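Local coordinates for beta-lactamase Mb2281c (Mycobacterium bovis, PDB 3I7J), which is named a beta-lactamase and is probably a serine hydrolase of the beta-lactamase/penicillin-binding-protein superfamily, its natural substrate not established, at residues A47-V52 with G120-E125; V59-P64 with S70-L75; L76-G81 with Y102-L107. All coordinates share one frame; numbering follows the deposited sequence.

How the contacts relate
All three contacts belong to the helical part of the fold. Contacts 1 and 3 are buried, while contact 2 is partly exposed and lies farther from the chain centre. Their elements adjoin: Ala47 and Ala50 of contact 1 pack on Leu76, Phe104 and Leu107 of contact 3. Contact 2 holds the start of helix 72-76 and contact 3 its end and exit, their centres about 9 Å apart. Leu75 packs on Ser80 and the carbonyl of Gly103. The chemistry follows the place. Contact 2 is rich in backbone bonds, with a weak salt bridge and a water. Contacts 1 and 3 are apolar and aromatic, and in contact 3 Phe104 touches residues of a probable SxxK motif.

Contact 1: A47-V52 with G120-E125; sequences ARAAQV and GRYLTE
Apolar contact joins Ala49 to Tyr122 and Leu123. The methyl CB of Ala49 points at helix 119-131 and meets Leu123 CD1 at 4.0 Å. Leu123 CG stands opposite its backbone N (chi1 166°), and the side chain ends nearer to Ala49 than it starts. Ala49 CB also approaches the Tyr122 ring, 4.4 Å from CD2. The small alanine lies where the CA atoms of Ala49 and Leu123 come within 5.5 Å. The two short segments cross at 78°, with axes 9.4 Å apart.

Polar atoms play a lesser part. Ala49 O lies at the edge of the Tyr122 ring, in its plane, 3.4 Å from CE2. The ring continues past Ala49 to Val52, where the hydroxyl OH is 4.1 Å from CG1. The two side chains run obliquely to one another there. That hydroxyl hydrogen-bonds to Glu56, one turn further along helix 42-56. Tyr122 also touches Val111 and Ser115 of helix 101-115.

Tyr122 therefore joins helix 119-131 to helix 42-56 in two ways: its ring gives apolar cover to Ala49, and its buried hydroxyl is satisfied by a carboxylate.

Contact 2: V59-P64 with S70-L75; sequences VNLDTP and STVRHL
Leu61 lies against one face of the Arg73 guanidinium. CB of Leu61 is 3.7 Å from NH2 of Arg73, towards the rim of the flat group, and CD2 comes near NH1. Asp62 takes the edge instead. Its OD1 lies in the guanidinium plane and makes a weak salt bridge to NH2 of Arg73 at 3.3 Å. The carboxylate is turned 47° from that plane. A bend at chi3 (-53°) brings the arginine head back over the turn. NH1 of Arg73 has a further partner in Gln181. One water accepts a weak bond from NE of Arg73, donates to OD1 of Asp62 and bonds to OG1 of Thr71.

Backbone bonds do most of the joining. Arg73 N reaches Leu61 O at 2.9 Å, on a lone pair in the carbonyl plane. Val72 N gives its proton to Thr63 O at 2.9 Å. This bond runs nearly along the C=O axis. Pro64 and Thr71 form a single beta bridge, flanked by CA-H...O contacts. Thr71 OG1 also hydrogen-bonds with ND1 of His74, the donor not settled.

Val72 packs on the turn. Its CB is 3.4 Å from Asn60 O, and CG2 meets CB of Thr63 at 4.1 Å. Val72 also touches Leu107 of helix 101-115, and Val59 packs on Ala53 of helix 42-56.

Residues Asn60 to Thr63 make a type I beta turn, with Asn60 N bonded to Thr63 OG1. Thr71 is the N-cap of helix 72-76. The carbonyls of Leu61 and Thr63 in the turn thus accept the first N-H groups of that helix, in the helical part of this beta-lactamase-family fold.

Contact 3: L76-G81 with Y102-L107; sequences LAHTSG and YGFTVL
The imidazole of His78 and the ring of Phe104 lie nearly parallel, their planes 7° apart. They are slid well past each other, with centroids 5.4 Å apart, and barely overlap. The closest atoms are His78 CE1 and Phe104 CE1, 3.6 Å apart. NE2 of His78 is close to the same phenyl carbon. Phe104 has an unusual chi1 of -98°, away from the staggered values. Leu76 O sits at the edge of the phenyl ring, 4.0 Å from CE1.

His78 is the first residue beyond helix 72-76, and its positive phi closes the helix in a Schellman motif. The end of its side chain reaches Phe104 of helix 101-115. Both rings touch Lys43. Ser40 and Lys43 fit the SxxK pattern of serine beta-lactamases and penicillin-binding proteins, and Tyr99 would be the second hydroxyl on the lysine, as in (S/Y)xN. The ring pair therefore probably lies beside the active site. The imidazole also meets the ring of Tyr99, and Trp200 lies edge-to-face with it.

Further along, two leucines close the contact. Leu107 points at the other segment, its CG trans to N (chi1 175°). CD2 of Leu107 meets CD2 of Leu76 at 3.4 Å, tighter than a usual van der Waals contact. The two side chains cross at about a right angle. Leu107 CD2 also stands over the centre of the Phe104 ring, 4.3 Å above its plane. Ala50 of helix 42-56 packs against both leucines.

Contact 1: A47-V52 with G120-E125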
loop_
_atom_site.group_PDB
_atom_site.type_symbol
_atom_site.label_atom_id
_atom_site.label_comp_id
_atom_site.label_asym_id
_atom_site.label_seq_id
_atom_site.Cartn_x
_atom_site.Cartn_y
_atom_site.Cartn_z
ATOM N N ALA A 47 -0.577 -7.018 2.012
ATOM C CA ALA A 47 0.347 -6.907 3.140
ATOM C C ALA A 47 -0.404 -7.024 4.467
ATOM O O ALA A 47 0.062 -7.687 5.396
ATOM C CB ALA A 47 1.081 -5.583 3.087
ATOM N N ARG A 48 -1.565 -6.380 4.557
ATOM C CA ARG A 48 -2.331 -6.436 5.794
ATOM C C ARG A 48 -2.836 -7.855 6.025
ATOM O O ARG A 48 -2.936 -8.316 7.168
ATOM C CB ARG A 48 -3.506 -5.464 5.752
ATOM C CG ARG A 48 -4.148 -5.235 7.111
ATOM C CD ARG A 48 -3.142 -4.651 8.078
ATOM N NE ARG A 48 -3.724 -3.611 8.917
ATOM C CZ ARG A 48 -3.001 -2.733 9.598
ATOM N NH1 ARG A 48 -3.599 -1.819 10.345
ATOM N NH2 ARG A 48 -1.674 -2.770 9.521
ATOM N N ALA A 49 -3.154 -8.545 4.934
ATOM C CA ALA A 49 -3.623 -9.922 5.019
ATOM C C ALA A 49 -2.476 -10.805 5.523
ATOM O O ALA A 49 -2.687 -11.704 6.344
ATOM C CB ALA A 49 -4.098 -10.398 3.651
ATOM N N ALA A 50 -1.260 -10.541 5.038
ATOM C CA ALA A 50 -0.085 -11.308 5.467
ATOM C C ALA A 50 0.246 -11.016 6.938
ATOM O O ALA A 50 0.773 -11.873 7.646
ATOM C CB ALA A 50 1.120 -10.979 4.587
ATOM N N GLN A 51 -0.058 -9.797 7.374
ATOM C CA GLN A 51 0.176 -9.393 8.748
ATOM C C GLN A 51 -0.805 -10.133 9.660
ATOM O O GLN A 51 -0.437 -10.588 10.742
ATOM C CB GLN A 51 -0.008 -7.887 8.897
ATOM C CG GLN A 51 1.158 -7.066 8.359
ATOM C CD GLN A 51 0.762 -5.627 8.088
ATOM O OE1 GLN A 51 -0.076 -5.068 8.790
ATOM N NE2 GLN A 51 1.365 -5.020 7.072
ATOM N N VAL A 52 -2.051 -10.255 9.218
ATOM C CA VAL A 52 -3.051 -10.965 9.997
ATOM C C VAL A 52 -2.633 -12.436 10.102
ATOM O O VAL A 52 -2.771 -13.049 11.157
ATOM C CB VAL A 52 -4.458 -10.881 9.342
ATOM C CG1 VAL A 52 -5.441 -11.771 10.102
ATOM C CG2 VAL A 52 -4.952 -9.436 9.359
ATOM N N GLY A 120 -7.276 -15.255 -2.417
ATOM C CA GLY A 120 -8.294 -14.244 -2.624
ATOM C C GLY A 120 -9.331 -14.322 -1.517
ATOM O O GLY A 120 -9.767 -13.305 -0.980
ATOM N N ARG A 121 -9.721 -15.543 -1.168
ATOM C CA ARG A 121 -10.702 -15.754 -0.116
ATOM C C ARG A 121 -10.101 -15.433 1.241
ATOM O O ARG A 121 -10.798 -14.957 2.130
ATOM C CB ARG A 121 -11.201 -17.201 -0.143
ATOM C CG ARG A 121 -12.113 -17.578 1.009
ATOM C CD ARG A 121 -12.459 -19.053 0.942
ATOM N NE ARG A 121 -13.274 -19.489 2.070
ATOM C CZ ARG A 121 -13.745 -20.723 2.217
ATOM N NH1 ARG A 121 -13.475 -21.647 1.303
ATOM N NH2 ARG A 121 -14.496 -21.033 3.268
ATOM N N TYR A 122 -8.807 -15.688 1.405
ATOM C CA TYR A 122 -8.153 -15.397 2.671
ATOM C C TYR A 122 -8.145 -13.888 2.905
ATOM O O TYR A 122 -8.375 -13.419 4.023
ATOM C CB TYR A 122 -6.712 -15.914 2.684
ATOM C CG TYR A 122 -6.044 -15.710 4.025
ATOM C CD1 TYR A 122 -6.186 -16.653 5.043
ATOM C CD2 TYR A 122 -5.353 -14.526 4.311
ATOM C CE1 TYR A 122 -5.669 -16.425 6.312
ATOM C CE2 TYR A 122 -4.831 -14.287 5.580
ATOM C CZ TYR A 122 -4.998 -15.241 6.573
ATOM O OH TYR A 122 -4.521 -15.006 7.836
ATOM N N LEU A 123 -7.865 -13.129 1.848
ATOM C CA LEU A 123 -7.841 -11.667 1.939
ATOM C C LEU A 123 -9.187 -11.142 2.427
ATOM O O LEU A 123 -9.254 -10.295 3.319
ATOM C CB LEU A 123 -7.525 -11.053 0.567
ATOM C CG LEU A 123 -7.780 -9.544 0.419
ATOM C CD1 LEU A 123 -6.977 -8.768 1.460
ATOM C CD2 LEU A 123 -7.395 -9.103 -0.982
ATOM N N THR A 124 -10.254 -11.657 1.827
ATOM C CA THR A 124 -11.613 -11.256 2.167
ATOM C C THR A 124 -11.943 -11.524 3.633
ATOM O O THR A 124 -12.384 -10.629 4.346
ATOM C CB THR A 124 -12.638 -12.001 1.283
ATOM O OG1 THR A 124 -12.370 -11.725 -0.096
ATOM C CG2 THR A 124 -14.059 -11.572 1.614
ATOM N N GLU A 125 -11.711 -12.753 4.080
ATOM C CA GLU A 125 -12.020 -13.135 5.449
ATOM C C GLU A 125 -11.115 -12.523 6.505
ATOM O O GLU A 125 -11.528 -12.336 7.648
ATOM C CB GLU A 125 -11.986 -14.662 5.591
ATOM C CG GLU A 125 -12.757 -15.407 4.509
ATOM C CD GLU A 125 -12.690 -16.922 4.668
ATOM O OE1 GLU A 125 -11.780 -17.415 5.366
ATOM O OE2 GLU A 125 -13.541 -17.618 4.081
#

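Contact 2: V59-P64 with S70-L75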
loop_
_atom_site.group_PDB
_atom_site.type_symbol
_atom_site.label_atom_id
_atom_site.label_comp_id
_atom_site.label_asym_id
_atom_site.label_seq_id
_atom_site.Cartn_x
_atom_site.Cartn_y
_atom_site.Cartn_z
ATOM N N VAL A 59 1.885 -18.224 9.654
ATOM C CA VAL A 59 3.280 -18.090 9.272
ATOM C C VAL A 59 3.908 -17.113 10.233
ATOM O O VAL A 59 3.217 -16.481 11.036
ATOM C CB VAL A 59 3.456 -17.535 7.835
ATOM C CG1 VAL A 59 3.035 -18.582 6.808
ATOM C CG2 VAL A 59 2.634 -16.267 7.663
ATOM N N ASN A 60 5.226 -17.006 10.165
ATOM C CA ASN A 60 5.957 -16.069 10.997
ATOM C C ASN A 60 6.663 -15.164 10.015
ATOM O O ASN A 60 6.750 -15.480 8.834
ATOM C CB ASN A 60 6.987 -16.791 11.858
ATOM C CG ASN A 60 6.360 -17.850 12.740
ATOM O OD1 ASN A 60 5.348 -17.607 13.405
ATOM N ND2 ASN A 60 6.962 -19.032 12.760
ATOM N N LEU A 61 7.148 -14.035 10.502
ATOM C CA LEU A 61 7.865 -13.099 9.663
ATOM C C LEU A 61 9.183 -13.739 9.225
ATOM O O LEU A 61 9.664 -13.490 8.121
ATOM C CB LEU A 61 8.136 -11.817 10.450
ATOM C CG LEU A 61 7.385 -10.519 10.116
ATOM C CD1 LEU A 61 6.098 -10.772 9.366
ATOM C CD2 LEU A 61 7.142 -9.772 11.409
ATOM N N ASP A 62 9.755 -14.580 10.086
ATOM C CA ASP A 62 11.019 -15.229 9.771
ATOM C C ASP A 62 10.824 -16.570 9.058
ATOM O O ASP A 62 11.788 -17.273 8.771
ATOM C CB ASP A 62 11.858 -15.418 11.042
ATOM C CG ASP A 62 12.158 -14.101 11.751
ATOM O OD1 ASP A 62 12.463 -13.096 11.067
ATOM O OD2 ASP A 62 12.096 -14.067 13.003
ATOM N N THR A 63 9.574 -16.920 8.777
ATOM C CA THR A 63 9.275 -18.164 8.075
ATOM C C THR A 63 9.909 -18.126 6.684
ATOM O O THR A 63 9.679 -17.198 5.922
ATOM C CB THR A 63 7.766 -18.340 7.886
ATOM O OG1 THR A 63 7.130 -18.437 9.161
ATOM C CG2 THR A 63 7.467 -19.581 7.080
ATOM N N PRO A 64 10.716 -19.141 6.336
ATOM C CA PRO A 64 11.369 -19.200 5.023
ATOM C C PRO A 64 10.357 -19.168 3.877
ATOM O O PRO A 64 9.390 -19.929 3.867
ATOM C CB PRO A 64 12.132 -20.525 5.079
ATOM C CG PRO A 64 12.507 -20.631 6.522
ATOM C CD PRO A 64 11.203 -20.225 7.209
ATOM N N SER A 70 15.625 -16.321 2.140
ATOM C CA SER A 70 14.558 -15.323 2.127
ATOM C C SER A 70 13.418 -15.768 3.056
ATOM O O SER A 70 13.205 -16.967 3.253
ATOM C CB SER A 70 14.048 -15.129 0.694
ATOM O OG SER A 70 12.905 -14.289 0.656
ATOM N N THR A 71 12.701 -14.805 3.632
ATOM C CA THR A 71 11.592 -15.096 4.543
ATOM C C THR A 71 10.362 -14.256 4.181
ATOM O O THR A 71 10.400 -13.436 3.262
ATOM C CB THR A 71 11.962 -14.783 6.019
ATOM O OG1 THR A 71 12.135 -13.372 6.185
ATOM C CG2 THR A 71 13.267 -15.494 6.421
ATOM N N VAL A 72 9.269 -14.471 4.901
ATOM C CA VAL A 72 8.055 -13.708 4.683
ATOM C C VAL A 72 8.378 -12.206 4.803
ATOM O O VAL A 72 7.922 -11.408 3.981
ATOM C CB VAL A 72 6.955 -14.146 5.702
ATOM C CG1 VAL A 72 5.805 -13.150 5.737
ATOM C CG2 VAL A 72 6.419 -15.529 5.295
ATOM N N ARG A 73 9.191 -11.830 5.792
ATOM C CA ARG A 73 9.565 -10.427 5.988
ATOM C C ARG A 73 10.288 -9.830 4.775
ATOM O O ARG A 73 10.075 -8.662 4.451
ATOM C CB ARG A 73 10.463 -10.256 7.224
ATOM C CG ARG A 73 10.702 -8.788 7.615
ATOM C CD ARG A 73 11.926 -8.626 8.517
ATOM N NE ARG A 73 11.853 -9.500 9.681
ATOM C CZ ARG A 73 11.157 -9.232 10.779
ATOM N NH1 ARG A 73 10.473 -8.098 10.876
ATOM N NH2 ARG A 73 11.133 -10.110 11.776
ATOM N N HIS A 74 11.152 -10.615 4.124
ATOM C CA HIS A 74 11.879 -10.133 2.947
ATOM C C HIS A 74 10.907 -9.907 1.801
ATOM O O HIS A 74 11.067 -8.979 1.007
ATOM C CB HIS A 74 12.938 -11.135 2.456
ATOM C CG HIS A 74 14.070 -11.359 3.409
ATOM N ND1 HIS A 74 13.960 -12.173 4.516
ATOM C CD2 HIS A 74 15.353 -10.922 3.391
ATOM C CE1 HIS A 74 15.126 -12.233 5.137
ATOM N NE2 HIS A 74 15.988 -11.483 4.473
ATOM N N LEU A 75 9.909 -10.777 1.691
ATOM C CA LEU A 75 8.935 -10.641 0.621
ATOM C C LEU A 75 8.103 -9.377 0.806
ATOM O O LEU A 75 7.877 -8.631 -0.149
ATOM C CB LEU A 75 8.041 -11.874 0.564
ATOM C CG LEU A 75 8.828 -13.153 0.262
ATOM C CD1 LEU A 75 7.895 -14.360 0.382
ATOM C CD2 LEU A 75 9.416 -13.070 -1.151
HETATM O O HOH W 1 13.041 -12.389 8.518
#

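Contact 3: L76-G81 with Y102-L107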
loop_
_atom_site.group_PDB
_atom_site.type_symbol
_atom_site.label_atom_id
_atom_site.label_comp_id
_atom_site.label_asym_id
_atom_site.label_seq_id
_atom_site.Cartn_x
_atom_site.Cartn_y
_atom_site.Cartn_z
ATOM N N LEU A 76 7.671 -9.129 2.039
ATOM C CA LEU A 76 6.868 -7.953 2.362
ATOM C C LEU A 76 7.618 -6.640 2.160
ATOM O O LEU A 76 7.030 -5.636 1.743
ATOM C CB LEU A 76 6.393 -8.043 3.817
ATOM C CG LEU A 76 5.252 -9.028 4.107
ATOM C CD1 LEU A 76 5.139 -9.312 5.602
ATOM C CD2 LEU A 76 3.961 -8.439 3.573
ATOM N N ALA A 77 8.916 -6.657 2.451
ATOM C CA ALA A 77 9.759 -5.470 2.344
ATOM C C ALA A 77 10.543 -5.355 1.033
ATOM O O ALA A 77 11.355 -4.443 0.877
ATOM C CB ALA A 77 10.728 -5.421 3.528
ATOM N N HIS A 78 10.303 -6.271 0.101
ATOM C CA HIS A 78 10.984 -6.254 -1.190
ATOM C C HIS A 78 12.502 -6.385 -1.069
ATOM O O HIS A 78 13.251 -5.659 -1.725
ATOM C CB HIS A 78 10.639 -4.968 -1.958
ATOM C CG HIS A 78 9.170 -4.763 -2.151
ATOM N ND1 HIS A 78 8.414 -5.551 -2.991
ATOM C CD2 HIS A 78 8.306 -3.903 -1.562
ATOM C CE1 HIS A 78 7.146 -5.189 -2.909
ATOM N NE2 HIS A 78 7.054 -4.191 -2.049
ATOM N N THR A 79 12.961 -7.304 -0.225
ATOM C CA THR A 79 14.394 -7.519 -0.075
ATOM C C THR A 79 14.772 -8.982 -0.311
ATOM O O THR A 79 15.878 -9.396 0.020
ATOM C CB THR A 79 14.906 -7.103 1.337
ATOM O OG1 THR A 79 14.304 -7.936 2.337
ATOM C CG2 THR A 79 14.575 -5.646 1.625
ATOM N N SER A 80 13.869 -9.758 -0.903
ATOM C CA SER A 80 14.136 -11.176 -1.152
ATOM C C SER A 80 15.183 -11.430 -2.241
ATOM O O SER A 80 15.657 -12.555 -2.380
ATOM C CB SER A 80 12.844 -11.905 -1.533
ATOM O OG SER A 80 12.398 -11.489 -2.814
ATOM N N GLY A 81 15.540 -10.395 -3.000
ATOM C CA GLY A 81 16.518 -10.550 -4.062
ATOM C C GLY A 81 15.852 -11.079 -5.315
ATOM O O GLY A 81 16.495 -11.341 -6.333
ATOM N N TYR A 102 6.415 -10.268 -8.247
ATOM C CA TYR A 102 6.514 -11.700 -8.007
ATOM C C TYR A 102 6.806 -12.000 -6.540
ATOM O O TYR A 102 6.429 -13.058 -6.033
ATOM C CB TYR A 102 7.573 -12.336 -8.922
ATOM C CG TYR A 102 7.577 -13.850 -8.868
ATOM C CD1 TYR A 102 8.506 -14.533 -8.090
ATOM C CD2 TYR A 102 6.595 -14.596 -9.528
ATOM C CE1 TYR A 102 8.457 -15.918 -7.958
ATOM C CE2 TYR A 102 6.537 -15.989 -9.402
ATOM C CZ TYR A 102 7.469 -16.640 -8.613
ATOM O OH TYR A 102 7.412 -18.009 -8.455
ATOM N N GLY A 103 7.471 -11.068 -5.861
ATOM C CA GLY A 103 7.748 -11.249 -4.450
ATOM C C GLY A 103 6.428 -11.370 -3.701
ATOM O O GLY A 103 6.318 -12.143 -2.750
ATOM N N PHE A 104 5.411 -10.625 -4.130
ATOM C CA PHE A 104 4.115 -10.694 -3.467
ATOM C C PHE A 104 3.346 -11.946 -3.862
ATOM O O PHE A 104 2.488 -12.407 -3.112
ATOM C CB PHE A 104 3.275 -9.436 -3.744
ATOM C CG PHE A 104 3.343 -8.404 -2.641
ATOM C CD1 PHE A 104 4.572 -8.015 -2.109
ATOM C CD2 PHE A 104 2.184 -7.819 -2.139
ATOM C CE1 PHE A 104 4.651 -7.061 -1.088
ATOM C CE2 PHE A 104 2.246 -6.861 -1.118
ATOM C CZ PHE A 104 3.484 -6.486 -0.594
ATOM N N THR A 105 3.643 -12.509 -5.029
ATOM C CA THR A 105 2.952 -13.732 -5.421
ATOM C C THR A 105 3.480 -14.866 -4.556
ATOM O O THR A 105 2.712 -15.724 -4.136
ATOM C CB THR A 105 3.175 -14.099 -6.902
ATOM O OG1 THR A 105 4.572 -14.285 -7.131
ATOM C CG2 THR A 105 2.659 -13.004 -7.809
ATOM N N VAL A 106 4.788 -14.877 -4.295
ATOM C CA VAL A 106 5.359 -15.927 -3.449
ATOM C C VAL A 106 4.785 -15.774 -2.040
ATOM O O VAL A 106 4.528 -16.765 -1.346
ATOM C CB VAL A 106 6.910 -15.866 -3.401
ATOM C CG1 VAL A 106 7.449 -16.981 -2.490
ATOM C CG2 VAL A 106 7.478 -16.055 -4.806
ATOM N N LEU A 107 4.562 -14.525 -1.638
ATOM C CA LEU A 107 3.994 -14.215 -0.325
ATOM C C LEU A 107 2.573 -14.771 -0.236
ATOM O O LEU A 107 2.233 -15.482 0.711
ATOM C CB LEU A 107 3.961 -12.703 -0.106
ATOM C CG LEU A 107 3.280 -12.216 1.175
ATOM C CD1 LEU A 107 4.057 -12.724 2.382
ATOM C CD2 LEU A 107 3.237 -10.688 1.179
#